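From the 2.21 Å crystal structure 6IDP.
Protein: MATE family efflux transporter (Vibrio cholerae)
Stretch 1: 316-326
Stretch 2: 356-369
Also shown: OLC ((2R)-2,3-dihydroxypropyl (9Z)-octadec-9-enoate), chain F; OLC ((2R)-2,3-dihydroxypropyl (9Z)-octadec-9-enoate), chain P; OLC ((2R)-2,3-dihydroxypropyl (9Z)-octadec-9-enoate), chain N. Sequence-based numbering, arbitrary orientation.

Stretch 1 316-326: FVLGFQLLIAL
Stretch 2 356-369: VPISLGALGICMLM

Membrane helices pack closely where glycine lets a branched side chain reach the neighbouring backbone, and this MATE family efflux transporter gives a worked example. At the apolar centre Val-317 (chi1 t) points toward the partner as a knob among Gly-361, Gly-364, Ile-365 and Leu-368. Its CG1 lies 3.5 Å from Gly-361 O, and its CG2 3.9 Å from Leu-368 CD2. A CB on Gly-364 would clash with Val-317 CG1, so the absence of a side chain there leaves room for the knob. Leu-318 (m, t) starts sideways, but its CD2 reaches 3.8 Å from CG1 of Ile-365 (m, m). Gly-361 CA packs 3.5 Å from Gln-321 CB and 3.6 Å from C18 of the chain F OLC, whose tail end occupies the space a CB would need.

Residues 316-326 are helical throughout; 360-369 form a second helix, preceded by 356-358 with helical phi/psi but without the regular bonds. The N-to-C directions run roughly antiparallel, at 148°, and the axes approach to 8.3 Å. The register is set by CA atoms of Leu-318 and Gly-361, 4.7 Å apart, and of Ala-325 and Pro-357, 5.0 Å apart.

Toward Pro-357, small Ala-325 points at the other stretch, its CB 4.1 Å from Pro-357 CB and 3.7 Å from Ile-358 CA. Leu-322 (t, p) leaves its backbone pointing away, yet its CD1 meets CD1 of Ile-358 (t, p) at 3.7 Å. Together the stretches bury 489 Å².

No direct hydrogen bond crosses the contact. At its polar edge, water 1 lies 2.7 Å from Gln-321 O and 2.8 Å from Pro-357 O, within hydrogen-bonding geometry of both, and can link the two carbonyls, whose O atoms stand 4.3 Å apart. Away from the contact, Ser-359 (p) turns its OG back to Val-356 O, a 2.7 Å hydrogen bond within its own stretch.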

# COMPACT_ATOMS: atom_id res chain seq x y z
N PHE A 316 -7.65 -14.61 11.90
CA PHE A 316 -7.74 -13.27 12.48
C PHE A 316 -8.52 -12.33 11.56
O PHE A 316 -9.44 -11.66 12.00
CB PHE A 316 -6.35 -12.69 12.76
CG PHE A 316 -6.38 -11.23 13.13
CD1 PHE A 316 -6.69 -10.84 14.42
CD2 PHE A 316 -6.11 -10.26 12.19
CE1 PHE A 316 -6.73 -9.50 14.77
CE2 PHE A 316 -6.14 -8.91 12.53
CZ PHE A 316 -6.45 -8.53 13.82
N VAL A 317 -8.14 -12.30 10.28
CA VAL A 317 -8.76 -11.41 9.31
C VAL A 317 -10.27 -11.62 9.22
O VAL A 317 -11.04 -10.66 9.29
CB VAL A 317 -8.14 -11.59 7.92
CG1 VAL A 317 -8.98 -10.88 6.86
CG2 VAL A 317 -6.71 -11.06 7.91
N LEU A 318 -10.69 -12.87 9.09
CA LEU A 318 -12.11 -13.20 9.03
C LEU A 318 -12.85 -12.79 10.30
O LEU A 318 -13.91 -12.17 10.24
CB LEU A 318 -12.31 -14.69 8.77
CG LEU A 318 -11.88 -15.14 7.38
CD1 LEU A 318 -12.09 -16.63 7.19
CD2 LEU A 318 -12.65 -14.34 6.33
N GLY A 319 -12.27 -13.12 11.45
CA GLY A 319 -12.88 -12.79 12.72
C GLY A 319 -12.93 -11.30 13.00
O GLY A 319 -13.96 -10.76 13.40
N PHE A 320 -11.80 -10.63 12.77
CA PHE A 320 -11.65 -9.21 13.07
C PHE A 320 -12.56 -8.34 12.19
O PHE A 320 -13.22 -7.42 12.68
CB PHE A 320 -10.19 -8.80 12.89
CG PHE A 320 -9.88 -7.39 13.30
CD1 PHE A 320 -9.93 -7.00 14.63
CD2 PHE A 320 -9.50 -6.46 12.34
CE1 PHE A 320 -9.64 -5.70 14.99
CE2 PHE A 320 -9.21 -5.16 12.70
CZ PHE A 320 -9.27 -4.77 14.03
N GLN A 321 -12.62 -8.64 10.89
CA GLN A 321 -13.47 -7.88 9.99
C GLN A 321 -14.96 -8.20 10.20
O GLN A 321 -15.81 -7.38 9.86
CB GLN A 321 -13.09 -8.14 8.53
CG GLN A 321 -11.63 -7.81 8.18
CD GLN A 321 -11.26 -6.37 8.49
OE1 GLN A 321 -12.05 -5.45 8.30
NE2 GLN A 321 -10.03 -6.17 8.97
N LEU A 322 -15.27 -9.36 10.76
CA LEU A 322 -16.65 -9.69 11.09
C LEU A 322 -17.14 -8.80 12.23
O LEU A 322 -18.25 -8.26 12.17
CB LEU A 322 -16.80 -11.17 11.48
CG LEU A 322 -18.17 -11.60 12.03
CD1 LEU A 322 -19.29 -11.27 11.06
CD2 LEU A 322 -18.17 -13.08 12.36
N LEU A 323 -16.31 -8.65 13.25
CA LEU A 323 -16.62 -7.78 14.38
C LEU A 323 -16.81 -6.33 13.95
O LEU A 323 -17.78 -5.68 14.34
CB LEU A 323 -15.52 -7.85 15.43
CG LEU A 323 -15.42 -9.19 16.16
CD1 LEU A 323 -14.44 -9.09 17.31
CD2 LEU A 323 -16.79 -9.64 16.64
N ILE A 324 -15.88 -5.83 13.15
CA ILE A 324 -15.95 -4.47 12.61
C ILE A 324 -17.26 -4.26 11.84
O ILE A 324 -17.93 -3.24 12.00
CB ILE A 324 -14.75 -4.17 11.70
CG1 ILE A 324 -13.46 -4.10 12.53
CG2 ILE A 324 -14.95 -2.86 10.95
CD1 ILE A 324 -12.23 -3.82 11.70
N ALA A 325 -17.62 -5.24 11.02
CA ALA A 325 -18.85 -5.20 10.26
C ALA A 325 -20.07 -5.13 11.17
O ALA A 325 -21.01 -4.38 10.91
CB ALA A 325 -18.95 -6.40 9.33
N LEU A 326 -20.06 -5.93 12.24
CA LEU A 326 -21.16 -5.95 13.19
C LEU A 326 -21.33 -4.61 13.90
O LEU A 326 -22.43 -4.08 13.98
CB LEU A 326 -20.96 -7.06 14.22
CG LEU A 326 -21.35 -8.47 13.76
CD1 LEU A 326 -20.92 -9.51 14.78
CD2 LEU A 326 -22.85 -8.54 13.51
N VAL A 356 -21.56 -3.32 2.46
CA VAL A 356 -20.18 -3.64 2.06
C VAL A 356 -19.25 -4.18 3.16
O VAL A 356 -18.50 -5.12 2.90
CB VAL A 356 -19.52 -2.40 1.41
CG1 VAL A 356 -18.11 -2.73 0.95
CG2 VAL A 356 -20.35 -1.91 0.24
N PRO A 357 -19.27 -3.60 4.39
CA PRO A 357 -18.28 -4.02 5.40
C PRO A 357 -18.23 -5.52 5.70
O PRO A 357 -17.16 -6.03 6.05
CB PRO A 357 -18.73 -3.26 6.65
CG PRO A 357 -19.35 -2.03 6.12
CD PRO A 357 -20.09 -2.47 4.88
N ILE A 358 -19.35 -6.23 5.56
CA ILE A 358 -19.39 -7.65 5.86
C ILE A 358 -18.56 -8.45 4.85
O ILE A 358 -18.23 -9.61 5.07
CB ILE A 358 -20.85 -8.18 5.90
CG1 ILE A 358 -20.91 -9.60 6.48
CG2 ILE A 358 -21.47 -8.12 4.52
CD1 ILE A 358 -20.31 -9.72 7.86
N SER A 359 -18.21 -7.81 3.74
CA SER A 359 -17.44 -8.46 2.69
C SER A 359 -15.94 -8.17 2.81
O SER A 359 -15.14 -8.71 2.05
CB SER A 359 -17.93 -8.02 1.30
OG SER A 359 -17.50 -6.70 1.02
N LEU A 360 -15.57 -7.32 3.76
CA LEU A 360 -14.18 -6.88 3.88
C LEU A 360 -13.27 -7.97 4.46
O LEU A 360 -12.05 -7.92 4.30
CB LEU A 360 -14.09 -5.61 4.73
CG LEU A 360 -14.79 -4.37 4.14
CD1 LEU A 360 -14.51 -3.12 4.96
CD2 LEU A 360 -14.40 -4.16 2.67
N GLY A 361 -13.87 -8.96 5.11
CA GLY A 361 -13.11 -10.11 5.58
C GLY A 361 -12.61 -10.91 4.39
O GLY A 361 -11.44 -11.29 4.34
N ALA A 362 -13.50 -11.14 3.43
CA ALA A 362 -13.15 -11.86 2.21
C ALA A 362 -12.16 -11.06 1.35
O ALA A 362 -11.28 -11.64 0.73
CB ALA A 362 -14.41 -12.18 1.42
N LEU A 363 -12.32 -9.74 1.32
CA LEU A 363 -11.40 -8.89 0.57
C LEU A 363 -10.03 -8.92 1.24
O LEU A 363 -9.00 -8.96 0.56
CB LEU A 363 -11.93 -7.46 0.48
CG LEU A 363 -11.07 -6.45 -0.28
CD1 LEU A 363 -10.77 -6.93 -1.69
CD2 LEU A 363 -11.75 -5.08 -0.32
N GLY A 364 -10.03 -8.89 2.57
CA GLY A 364 -8.81 -9.00 3.34
C GLY A 364 -8.06 -10.29 3.05
O GLY A 364 -6.83 -10.29 3.00
N ILE A 365 -8.80 -11.38 2.86
CA ILE A 365 -8.20 -12.66 2.50
C ILE A 365 -7.50 -12.55 1.15
O ILE A 365 -6.38 -13.04 0.98
CB ILE A 365 -9.25 -13.79 2.43
CG1 ILE A 365 -9.80 -14.10 3.83
CG2 ILE A 365 -8.65 -15.04 1.80
CD1 ILE A 365 -8.74 -14.61 4.80
N CYS A 366 -8.16 -11.90 0.20
CA CYS A 366 -7.61 -11.68 -1.13
C CYS A 366 -6.31 -10.87 -1.06
O CYS A 366 -5.33 -11.20 -1.73
CB CYS A 366 -8.63 -10.96 -2.01
SG CYS A 366 -8.15 -10.84 -3.75
N MET A 367 -6.32 -9.82 -0.24
CA MET A 367 -5.12 -9.02 -0.01
C MET A 367 -4.02 -9.87 0.60
O MET A 367 -2.85 -9.75 0.24
CB MET A 367 -5.44 -7.84 0.92
CG MET A 367 -6.42 -6.84 0.34
SD MET A 367 -7.05 -5.69 1.58
CE MET A 367 -5.54 -4.93 2.16
N LEU A 368 -4.40 -10.73 1.54
CA LEU A 368 -3.46 -11.58 2.26
C LEU A 368 -2.81 -12.59 1.32
O LEU A 368 -1.60 -12.80 1.35
CB LEU A 368 -4.18 -12.31 3.40
CG LEU A 368 -3.49 -12.37 4.76
CD1 LEU A 368 -3.24 -10.97 5.30
CD2 LEU A 368 -4.34 -13.18 5.73
N MET A 369 -3.64 -13.21 0.47
CA MET A 369 -3.16 -14.23 -0.45
C MET A 369 -2.19 -13.66 -1.49
O MET A 369 -1.25 -14.34 -1.89
CB MET A 369 -4.34 -14.92 -1.13
CG MET A 369 -5.23 -15.73 -0.19
SD MET A 369 -4.34 -17.06 0.65
CE MET A 369 -4.05 -16.36 2.27
C18 OLC F . -15.69 -11.27 7.77
C10 OLC F . -15.53 -15.99 11.31
C9 OLC F . -14.42 -16.57 11.81
C17 OLC F . -17.08 -11.84 7.62
C11 OLC F . -16.12 -16.42 9.98
C8 OLC F . -13.70 -17.67 11.05
C16 OLC F . -17.03 -13.07 6.74
C12 OLC F . -17.44 -15.72 9.75
C15 OLC F . -18.39 -13.72 6.71
C13 OLC F . -17.65 -15.50 8.26
C14 OLC F . -18.66 -14.39 8.04
C18 OLC P . -2.40 -5.77 15.38
C10 OLC P . -3.76 -12.84 17.06
C9 OLC P . -3.84 -13.32 18.32
C17 OLC P . -3.59 -6.70 15.20
C11 OLC P . -2.42 -12.70 16.36
C8 OLC P . -2.59 -13.73 19.07
C16 OLC P . -3.17 -8.13 15.46
C12 OLC P . -2.63 -12.44 14.88
C7 OLC P . -2.86 -13.75 20.56
C15 OLC P . -2.46 -8.69 14.25
C13 OLC P . -3.12 -11.03 14.65
C6 OLC P . -3.02 -15.17 21.05
C14 OLC P . -1.95 -10.08 14.57
C5 OLC P . -1.67 -15.85 21.12
C18 OLC N . -13.85 1.18 12.09
C17 OLC N . -12.78 0.11 11.98
C16 OLC N . -11.56 0.54 12.75
C12 OLC N . -7.02 -0.68 14.23
C15 OLC N . -10.49 -0.53 12.66
C13 OLC N . -8.27 -1.18 13.53
C14 OLC N . -9.21 -0.02 13.28
O HOH W 1 -15.23 -5.44 8.02